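Local coordinates for protein ORF14 (Streptomyces clavuligerus, PDB 2WPX) that binds acetyl-CoA and probably acts as an acyltransferase of the tandem GNAT type in the clavulanic acid biosynthesis pathway, at residues E19-L27 against V63-A73; V44-P55 against Q223-R233. One frame throughout, in Å; residues are numbered along the deposited sequence.

Contact 1. Residues E19-L27 against V63-A73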
loop_
_atom_site.group_PDB
_atom_site.type_symbol
_atom_site.label_atom_id
_atom_site.label_comp_id
_atom_site.label_asym_id
_atom_site.label_seq_id
_atom_site.Cartn_x
_atom_site.Cartn_y
_atom_site.Cartn_z
ATOM N N GLU A 19 -0.503 26.523 -3.348
ATOM C CA GLU A 19 -0.411 26.583 -4.802
ATOM C C GLU A 19 0.284 25.373 -5.373
ATOM O O GLU A 19 -0.293 24.725 -6.258
ATOM C CB GLU A 19 0.257 27.874 -5.304
ATOM C CG GLU A 19 0.460 27.888 -6.837
ATOM C CD GLU A 19 -0.847 28.179 -7.608
ATOM O OE1 GLU A 19 -1.384 27.216 -8.230
ATOM O OE2 GLU A 19 -1.323 29.372 -7.610
ATOM N N THR A 20 1.494 25.067 -4.872
ATOM C CA THR A 20 2.237 23.855 -5.265
ATOM C C THR A 20 1.509 22.548 -4.874
ATOM O O THR A 20 1.451 21.624 -5.681
ATOM C CB THR A 20 3.730 23.820 -4.752
ATOM O OG1 THR A 20 4.360 25.055 -5.045
ATOM C CG2 THR A 20 4.547 22.763 -5.480
ATOM N N VAL A 21 0.938 22.460 -3.674
ATOM C CA VAL A 21 0.162 21.253 -3.357
ATOM C C VAL A 21 -1.003 21.031 -4.304
ATOM O O VAL A 21 -1.215 19.912 -4.745
ATOM C CB VAL A 21 -0.421 21.223 -1.926
ATOM C CG1 VAL A 21 -1.232 19.970 -1.747
ATOM C CG2 VAL A 21 0.695 21.283 -0.897
ATOM N N GLY A 22 -1.770 22.095 -4.572
ATOM C CA GLY A 22 -2.877 22.054 -5.527
ATOM C C GLY A 22 -2.512 21.502 -6.900
ATOM O O GLY A 22 -3.204 20.626 -7.439
ATOM N N GLN A 23 -1.425 22.024 -7.465
ATOM C CA GLN A 23 -0.837 21.467 -8.694
ATOM C C GLN A 23 -0.428 20.022 -8.616
ATOM O O GLN A 23 -0.617 19.287 -9.548
ATOM C CB GLN A 23 0.347 22.332 -9.207
ATOM C CG GLN A 23 -0.234 23.434 -10.134
ATOM C CD GLN A 23 0.784 24.459 -10.575
ATOM O OE1 GLN A 23 1.776 24.112 -11.213
ATOM N NE2 GLN A 23 0.528 25.727 -10.262
ATOM N N TRP A 24 0.183 19.626 -7.532
ATOM C CA TRP A 24 0.555 18.227 -7.345
ATOM C C TRP A 24 -0.694 17.311 -7.306
ATOM O O TRP A 24 -0.746 16.219 -7.944
ATOM C CB TRP A 24 1.344 18.141 -6.048
ATOM C CG TRP A 24 1.704 16.842 -5.652
ATOM C CD1 TRP A 24 2.544 16.015 -6.293
ATOM C CD2 TRP A 24 1.303 16.176 -4.445
ATOM N NE1 TRP A 24 2.671 14.836 -5.583
ATOM C CE2 TRP A 24 1.944 14.932 -4.425
ATOM C CE3 TRP A 24 0.443 16.502 -3.403
ATOM C CZ2 TRP A 24 1.754 13.998 -3.385
ATOM C CZ3 TRP A 24 0.284 15.595 -2.357
ATOM C CH2 TRP A 24 0.909 14.339 -2.380
ATOM N N LEU A 25 -1.710 17.763 -6.575
ATOM C CA LEU A 25 -2.983 17.041 -6.462
ATOM C C LEU A 25 -3.550 16.867 -7.882
ATOM O O LEU A 25 -3.909 15.725 -8.279
ATOM C CB LEU A 25 -3.962 17.794 -5.536
ATOM C CG LEU A 25 -3.620 17.864 -4.041
ATOM C CD1 LEU A 25 -4.697 18.586 -3.258
ATOM C CD2 LEU A 25 -3.483 16.431 -3.521
ATOM N N ASP A 26 -3.580 17.963 -8.655
ATOM C CA ASP A 26 -3.989 17.923 -10.045
ATOM C C ASP A 26 -3.155 17.047 -10.969
ATOM O O ASP A 26 -3.671 16.356 -11.826
ATOM C CB ASP A 26 -4.012 19.334 -10.590
ATOM C CG ASP A 26 -5.082 20.157 -9.947
ATOM O OD1 ASP A 26 -5.044 21.410 -10.033
ATOM O OD2 ASP A 26 -5.969 19.527 -9.320
ATOM N N LEU A 27 -1.847 17.129 -10.861
ATOM C CA LEU A 27 -1.014 16.234 -11.624
ATOM C C LEU A 27 -1.444 14.791 -11.372
ATOM O O LEU A 27 -1.491 13.974 -12.302
ATOM C CB LEU A 27 0.417 16.399 -11.165
ATOM C CG LEU A 27 1.457 15.406 -11.696
ATOM C CD1 LEU A 27 1.670 15.759 -13.148
ATOM C CD2 LEU A 27 2.766 15.478 -10.900
ATOM N N VAL A 63 8.612 18.481 -6.226
ATOM C CA VAL A 63 8.037 18.588 -7.551
ATOM C C VAL A 63 9.026 19.146 -8.550
ATOM O O VAL A 63 10.058 19.741 -8.187
ATOM C CB VAL A 63 6.714 19.415 -7.576
ATOM C CG1 VAL A 63 5.619 18.697 -6.824
ATOM C CG2 VAL A 63 6.949 20.832 -7.067
ATOM N N VAL A 64 8.709 18.975 -9.832
ATOM C CA VAL A 64 9.536 19.614 -10.857
ATOM C C VAL A 64 8.659 20.546 -11.713
ATOM O O VAL A 64 7.533 20.200 -12.076
ATOM C CB VAL A 64 10.392 18.623 -11.667
ATOM C CG1 VAL A 64 9.538 17.735 -12.564
ATOM C CG2 VAL A 64 11.447 19.402 -12.467
ATOM N N ARG A 65 9.156 21.747 -11.963
ATOM C CA ARG A 65 8.397 22.723 -12.708
ATOM C C ARG A 65 9.011 23.070 -14.058
ATOM O O ARG A 65 10.238 23.055 -14.267
ATOM C CB ARG A 65 8.202 23.988 -11.870
ATOM C CG ARG A 65 7.390 23.709 -10.603
ATOM C CD ARG A 65 6.778 24.969 -10.057
ATOM N NE ARG A 65 7.830 25.946 -9.794
ATOM C CZ ARG A 65 7.860 26.737 -8.730
ATOM N NH1 ARG A 65 6.910 26.678 -7.785
ATOM N NH2 ARG A 65 8.876 27.559 -8.590
ATOM N N SER A 66 8.127 23.328 -15.007
ATOM C CA SER A 66 8.577 23.746 -16.316
ATOM C C SER A 66 7.716 24.930 -16.704
ATOM O O SER A 66 6.488 24.817 -16.783
ATOM C CB SER A 66 8.464 22.596 -17.341
ATOM O OG SER A 66 8.843 23.015 -18.640
ATOM N N GLY A 67 8.368 26.059 -16.957
ATOM C CA GLY A 67 7.655 27.291 -17.234
ATOM C C GLY A 67 6.727 27.627 -16.077
ATOM O O GLY A 67 5.590 28.050 -16.283
ATOM N N GLY A 68 7.210 27.425 -14.855
ATOM C CA GLY A 68 6.413 27.774 -13.700
ATOM C C GLY A 68 5.292 26.821 -13.333
ATOM O O GLY A 68 4.608 27.056 -12.330
ATOM N N ARG A 69 5.079 25.745 -14.097
ATOM C CA ARG A 69 4.076 24.749 -13.653
ATOM C C ARG A 69 4.673 23.386 -13.372
ATOM O O ARG A 69 5.675 22.974 -13.968
ATOM C CB ARG A 69 2.884 24.591 -14.617
ATOM C CG ARG A 69 3.215 24.819 -16.085
ATOM C CD ARG A 69 3.482 23.558 -16.913
ATOM N NE ARG A 69 2.288 22.754 -17.136
ATOM C CZ ARG A 69 2.022 21.972 -18.198
ATOM N NH1 ARG A 69 2.803 21.864 -19.273
ATOM N NH2 ARG A 69 0.888 21.295 -18.147
ATOM N N VAL A 70 4.040 22.707 -12.430
ATOM C CA VAL A 70 4.468 21.374 -12.020
ATOM C C VAL A 70 4.266 20.441 -13.192
ATOM O O VAL A 70 3.168 20.378 -13.760
ATOM C CB VAL A 70 3.644 20.894 -10.846
ATOM C CG1 VAL A 70 3.975 19.471 -10.514
ATOM C CG2 VAL A 70 3.915 21.776 -9.660
ATOM N N VAL A 71 5.310 19.714 -13.559
ATOM C CA VAL A 71 5.147 18.746 -14.591
ATOM C C VAL A 71 5.608 17.388 -14.123
ATOM O O VAL A 71 5.624 16.425 -14.913
ATOM C CB VAL A 71 5.881 19.181 -15.893
ATOM C CG1 VAL A 71 5.140 20.370 -16.512
ATOM C CG2 VAL A 71 7.323 19.526 -15.608
ATOM N N GLY A 72 5.961 17.270 -12.843
ATOM C CA GLY A 72 6.309 15.950 -12.292
ATOM C C GLY A 72 6.606 16.038 -10.816
ATOM O O GLY A 72 6.649 17.120 -10.239
ATOM N N ALA A 73 6.811 14.891 -10.192
ATOM C CA ALA A 73 6.925 14.847 -8.746
ATOM C C ALA A 73 7.808 13.675 -8.410
ATOM O O ALA A 73 7.754 12.662 -9.066
ATOM C CB ALA A 73 5.558 14.664 -8.137
#
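With chi1 at -88° and the chain extended beyond CG, Gln23 carries its amide from the helix to the start of strand 69-73, where OE1 accepts the backbone N-H of Val70. The bond is nearly straight: Val70 N lies 2.9 Å from Gln23 OE1, with an angle of 173° at the hydrogen, and the donor arrives almost in line with the carbonyl. The other end of the amide donates from NE2 to Glu19 OE1 one turn earlier, 3.2 Å away, a pairing consistent with the modelled orientation of the amide. Beside this polar link the helix offers hydrocarbon. Leu27, its CG anti to the backbone N (chi1 172°), lays CD2 against the Gly72 CA at 3.8 Å and also meets Val70 CG1 and Ala73 CB. Trp24 presents the pyrrole edge of its indole, CD1 standing 3.8 Å from Ala73 CB, while Val63 CG1 approaches that ring obliquely. Thr20 turns its methyl to the strands, CG2 reaching Val63 CG2 at 3.5 Å, and its hydroxyl bonds to Asp17. The strands form a hairpin through a type I' turn, Ser66 to Arg69, with a classic bulge where Val71 and Gly72 face Val64. Thus the Gln23 amide spends its acceptor on a strand N-H and its donor on Glu19, at the margin of a largely apolar helix-on-hairpin interface.

Contact 2. Residues V44-P55 against Q223-R233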
loop_
_atom_site.group_PDB
_atom_site.type_symbol
_atom_site.label_atom_id
_atom_site.label_comp_id
_atom_site.label_asym_id
_atom_site.label_seq_id
_atom_site.Cartn_x
_atom_site.Cartn_y
_atom_site.Cartn_z
ATOM N N VAL A 44 -7.521 14.427 0.714
ATOM C CA VAL A 44 -7.296 14.293 2.149
ATOM C C VAL A 44 -6.146 13.336 2.446
ATOM O O VAL A 44 -5.167 13.695 3.118
ATOM C CB VAL A 44 -8.608 13.875 2.850
ATOM C CG1 VAL A 44 -8.409 13.675 4.427
ATOM C CG2 VAL A 44 -9.699 14.972 2.526
ATOM N N ASP A 45 -6.258 12.113 1.917
ATOM C CA ASP A 45 -5.172 11.130 2.024
ATOM C C ASP A 45 -3.836 11.716 1.564
ATOM O O ASP A 45 -2.818 11.666 2.285
ATOM C CB ASP A 45 -5.564 9.909 1.204
ATOM C CG ASP A 45 -4.564 8.792 1.270
ATOM O OD1 ASP A 45 -4.519 8.018 0.291
ATOM O OD2 ASP A 45 -3.849 8.652 2.290
ATOM N N MET A 46 -3.813 12.291 0.359
ATOM C CA MET A 46 -2.529 12.741 -0.196
ATOM C C MET A 46 -1.865 13.857 0.610
ATOM O O MET A 46 -0.671 13.798 0.887
ATOM C CB MET A 46 -2.640 13.167 -1.658
ATOM C CG MET A 46 -2.947 12.042 -2.634
ATOM S SD MET A 46 -2.032 10.471 -2.549
ATOM C CE MET A 46 -0.416 11.010 -2.445
ATOM N N VAL A 47 -2.654 14.869 0.949
ATOM C CA VAL A 47 -2.125 16.004 1.634
ATOM C C VAL A 47 -1.696 15.573 3.017
ATOM O O VAL A 47 -0.675 16.031 3.518
ATOM C CB VAL A 47 -3.133 17.196 1.702
ATOM C CG1 VAL A 47 -2.557 18.323 2.643
ATOM C CG2 VAL A 47 -3.453 17.720 0.273
ATOM N N GLY A 48 -2.443 14.676 3.637
ATOM C CA GLY A 48 -2.013 14.193 4.922
ATOM C C GLY A 48 -0.777 13.352 4.736
ATOM O O GLY A 48 0.014 13.252 5.675
ATOM N N SER A 49 -0.597 12.747 3.551
ATOM C CA SER A 49 0.618 11.948 3.338
ATOM C C SER A 49 1.903 12.809 3.325
ATOM O O SER A 49 3.028 12.267 3.397
ATOM C CB SER A 49 0.562 11.106 2.072
ATOM O OG SER A 49 0.861 11.887 0.922
ATOM N N LEU A 50 1.755 14.125 3.272
ATOM C CA LEU A 50 2.923 15.008 3.323
ATOM C C LEU A 50 3.247 15.376 4.765
ATOM O O LEU A 50 4.388 15.750 5.060
ATOM C CB LEU A 50 2.663 16.324 2.551
ATOM C CG LEU A 50 2.361 16.243 1.066
ATOM C CD1 LEU A 50 1.844 17.626 0.596
ATOM C CD2 LEU A 50 3.603 15.784 0.282
ATOM N N ARG A 51 2.245 15.283 5.646
ATOM C CA ARG A 51 2.371 15.797 6.994
ATOM C C ARG A 51 2.697 14.691 8.012
ATOM O O ARG A 51 3.353 14.912 9.047
ATOM C CB ARG A 51 1.076 16.518 7.364
ATOM C CG ARG A 51 0.690 17.689 6.390
ATOM C CD ARG A 51 -0.195 18.776 7.085
ATOM N NE ARG A 51 -1.537 18.260 7.305
ATOM C CZ ARG A 51 -2.358 18.604 8.298
ATOM N NH1 ARG A 51 -2.000 19.479 9.245
ATOM N NH2 ARG A 51 -3.553 18.039 8.348
ATOM N N PHE A 52 2.233 13.488 7.671
ATOM C CA PHE A 52 2.197 12.356 8.588
ATOM C C PHE A 52 2.817 11.153 7.938
ATOM O O PHE A 52 2.188 10.498 7.128
ATOM C CB PHE A 52 0.767 12.029 8.963
ATOM C CG PHE A 52 0.007 13.197 9.475
ATOM C CD1 PHE A 52 -0.961 13.791 8.708
ATOM C CD2 PHE A 52 0.256 13.697 10.744
ATOM C CE1 PHE A 52 -1.692 14.906 9.229
ATOM C CE2 PHE A 52 -0.441 14.770 11.240
ATOM C CZ PHE A 52 -1.422 15.379 10.476
ATOM N N ALA A 53 4.059 10.880 8.305
ATOM C CA ALA A 53 4.772 9.834 7.680
ATOM C C ALA A 53 4.639 8.592 8.541
ATOM O O ALA A 53 4.254 8.653 9.739
ATOM C CB ALA A 53 6.266 10.221 7.482
ATOM N N PRO A 54 4.965 7.448 7.934
ATOM C CA PRO A 54 4.942 6.187 8.661
ATOM C C PRO A 54 6.065 6.226 9.656
ATOM O O PRO A 54 6.997 7.079 9.560
ATOM C CB PRO A 54 5.217 5.113 7.609
ATOM C CG PRO A 54 5.689 5.867 6.301
ATOM C CD PRO A 54 5.290 7.335 6.503
ATOM N N PRO A 55 5.960 5.327 10.631
ATOM C CA PRO A 55 6.834 5.237 11.727
ATOM C C PRO A 55 8.304 5.193 11.320
ATOM O O PRO A 55 8.691 4.519 10.362
ATOM C CB PRO A 55 6.384 3.930 12.376
ATOM C CG PRO A 55 4.891 3.938 12.077
ATOM C CD PRO A 55 4.828 4.383 10.739
ATOM N N GLN A 223 1.742 4.800 15.746
ATOM C CA GLN A 223 1.967 5.848 14.790
ATOM C C GLN A 223 1.363 5.494 13.429
ATOM O O GLN A 223 0.998 6.379 12.670
ATOM C CB GLN A 223 3.460 6.169 14.680
ATOM C CG GLN A 223 3.709 7.494 14.042
ATOM C CD GLN A 223 5.178 7.914 14.018
ATOM O OE1 GLN A 223 5.989 7.456 14.808
ATOM N NE2 GLN A 223 5.503 8.805 13.114
ATOM N N PHE A 224 1.263 4.202 13.137
ATOM C CA PHE A 224 0.525 3.731 11.984
ATOM C C PHE A 224 -0.918 4.208 12.044
ATOM O O PHE A 224 -1.426 4.781 11.091
ATOM C CB PHE A 224 0.558 2.206 11.890
ATOM C CG PHE A 224 1.789 1.669 11.281
ATOM C CD1 PHE A 224 2.149 2.024 9.984
ATOM C CD2 PHE A 224 2.602 0.764 11.980
ATOM C CE1 PHE A 224 3.342 1.514 9.405
ATOM C CE2 PHE A 224 3.743 0.236 11.405
ATOM C CZ PHE A 224 4.129 0.625 10.125
ATOM N N GLU A 225 -1.565 3.961 13.179
ATOM C CA GLU A 225 -2.915 4.449 13.408
ATOM C C GLU A 225 -3.011 5.972 13.291
ATOM O O GLU A 225 -3.928 6.457 12.676
ATOM C CB GLU A 225 -3.443 4.023 14.781
ATOM C CG GLU A 225 -3.516 2.546 14.972
ATOM C CD GLU A 225 -4.153 2.116 16.271
ATOM O OE1 GLU A 225 -4.745 1.038 16.265
ATOM O OE2 GLU A 225 -4.051 2.849 17.300
ATOM N N THR A 226 -2.077 6.707 13.899
ATOM C CA THR A 226 -2.153 8.168 13.842
ATOM C C THR A 226 -1.891 8.710 12.426
ATOM O O THR A 226 -2.528 9.695 12.042
ATOM C CB THR A 226 -1.267 8.909 14.891
ATOM O OG1 THR A 226 0.126 8.810 14.542
ATOM C CG2 THR A 226 -1.500 8.337 16.274
ATOM N N MET A 227 -1.001 8.047 11.674
ATOM C CA MET A 227 -0.725 8.409 10.288
ATOM C C MET A 227 -2.003 8.295 9.426
ATOM O O MET A 227 -2.327 9.197 8.666
ATOM C CB MET A 227 0.429 7.576 9.713
ATOM C CG MET A 227 0.596 7.671 8.223
ATOM S SD MET A 227 1.573 6.341 7.534
ATOM C CE MET A 227 0.399 4.989 7.751
ATOM N N ARG A 228 -2.710 7.184 9.598
ATOM C CA ARG A 228 -3.979 6.906 8.982
ATOM C C ARG A 228 -5.036 7.954 9.266
ATOM O O ARG A 228 -5.714 8.423 8.385
ATOM C CB ARG A 228 -4.499 5.565 9.492
ATOM C CG ARG A 228 -4.498 4.507 8.472
ATOM C CD ARG A 228 -3.566 3.400 8.804
ATOM N NE ARG A 228 -3.619 2.295 7.835
ATOM C CZ ARG A 228 -2.647 1.400 7.674
ATOM N NH1 ARG A 228 -1.537 1.486 8.409
ATOM N NH2 ARG A 228 -2.783 0.417 6.779
ATOM N N VAL A 229 -5.185 8.294 10.530
ATOM C CA VAL A 229 -6.202 9.231 10.946
ATOM C C VAL A 229 -5.879 10.563 10.348
ATOM O O VAL A 229 -6.790 11.219 9.859
ATOM C CB VAL A 229 -6.320 9.362 12.515
ATOM C CG1 VAL A 229 -7.301 10.431 12.871
ATOM C CG2 VAL A 229 -6.772 8.035 13.151
ATOM N N GLY A 230 -4.597 10.949 10.357
ATOM C CA GLY A 230 -4.176 12.215 9.760
ATOM C C GLY A 230 -4.426 12.237 8.252
ATOM O O GLY A 230 -4.673 13.283 7.645
ATOM N N ARG A 231 -4.354 11.067 7.645
ATOM C CA ARG A 231 -4.667 10.957 6.248
ATOM C C ARG A 231 -6.183 10.760 6.001
ATOM O O ARG A 231 -6.591 10.613 4.890
ATOM C CB ARG A 231 -3.793 9.859 5.616
ATOM C CG ARG A 231 -2.345 10.393 5.487
ATOM C CD ARG A 231 -1.310 9.304 5.159
ATOM N NE ARG A 231 -1.659 8.617 3.948
ATOM C CZ ARG A 231 -0.848 7.757 3.333
ATOM N NH1 ARG A 231 0.385 7.561 3.814
ATOM N NH2 ARG A 231 -1.252 7.141 2.231
ATOM N N GLY A 232 -6.999 10.827 7.037
ATOM C CA GLY A 232 -8.454 10.716 6.881
ATOM C C GLY A 232 -8.916 9.289 6.581
ATOM O O GLY A 232 -10.031 9.083 6.091
ATOM N N ARG A 233 -8.021 8.320 6.818
ATOM C CA ARG A 233 -8.331 6.914 6.610
ATOM C C ARG A 233 -8.988 6.316 7.854
ATOM O O ARG A 233 -8.540 6.544 8.983
ATOM C CB ARG A 233 -7.052 6.121 6.296
ATOM C CG ARG A 233 -6.584 6.337 4.883
ATOM C CD ARG A 233 -5.270 5.706 4.637
ATOM N NE ARG A 233 -4.902 5.845 3.229
ATOM C CZ ARG A 233 -5.209 4.924 2.322
ATOM N NH1 ARG A 233 -5.891 3.842 2.686
ATOM N NH2 ARG A 233 -4.854 5.079 1.069
HETATM O O HOH W 1 -5.296 15.179 5.518
HETATM O O HOH W 2 2.100 8.794 5.001
HETATM O O HOH W 3 3.407 10.329 11.348
#
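Asp45 is gripped by two arginines that follow the helix 222-230. Arg231 comes side-on and nearly coplanar with the carboxylate, giving both NE (2.7 Å) and NH2 (3.0 Å) to Asp45 OD2. Arg233, its plane turned 76° from that of the carboxylate, also uses two nitrogens but divides them: NE bonds to Asp45 OD2 and NH2 to Asp45 OD1, each at 3.1 Å. Three N-H groups therefore converge on OD2, which would be expected to favour the ionised acid. Ser49 CB covers one face of the Arg231 guanidinium, and a water joins Val44 O to Gly230 O. Gly230 also lies over the Phe52 ring in a CH-pi contact, its CA 4.0 Å from the ring centroid. Met227 SD rests 3.6 Å from Pro54 CA. Farther along, Pro55 sits squarely over the Phe224 ring, with CG 3.7 Å from the centroid on the ring normal, while Gln223 CB touches the same CG. Gly232, at positive phi, closes helix 222-230 with a Schellman motif and brings Arg233 round to Asp45. The whole is an interface between the two GNAT-family regions of a tandem protein, pinned by a salt-bridge network at one end and proline-aromatic packing at the other.

How the contacts relate
From the N terminus the chain runs through helix 18-33, then helix 43-51, and on into the hairpin of strands 57-66 and 69-79. Contact 1 closes this short excursion, bringing 63-73 back to 19-27 across 35 intervening residues. Segment 44-55 lies within that loop, yet its partner 223-233 comes 167 residues later, so the two contacts cross. Contact 1 is internal to the N-terminal GNAT region, whereas contact 2 joins that region to the C-terminal one. Their centres are 21 Å apart, but the two consecutive helices bridge them: Trp24 packs on Met46, and Val21 and Leu25 on Val47. Helix 43-51 is thus sandwiched between helix 18-33 and the second GNAT region.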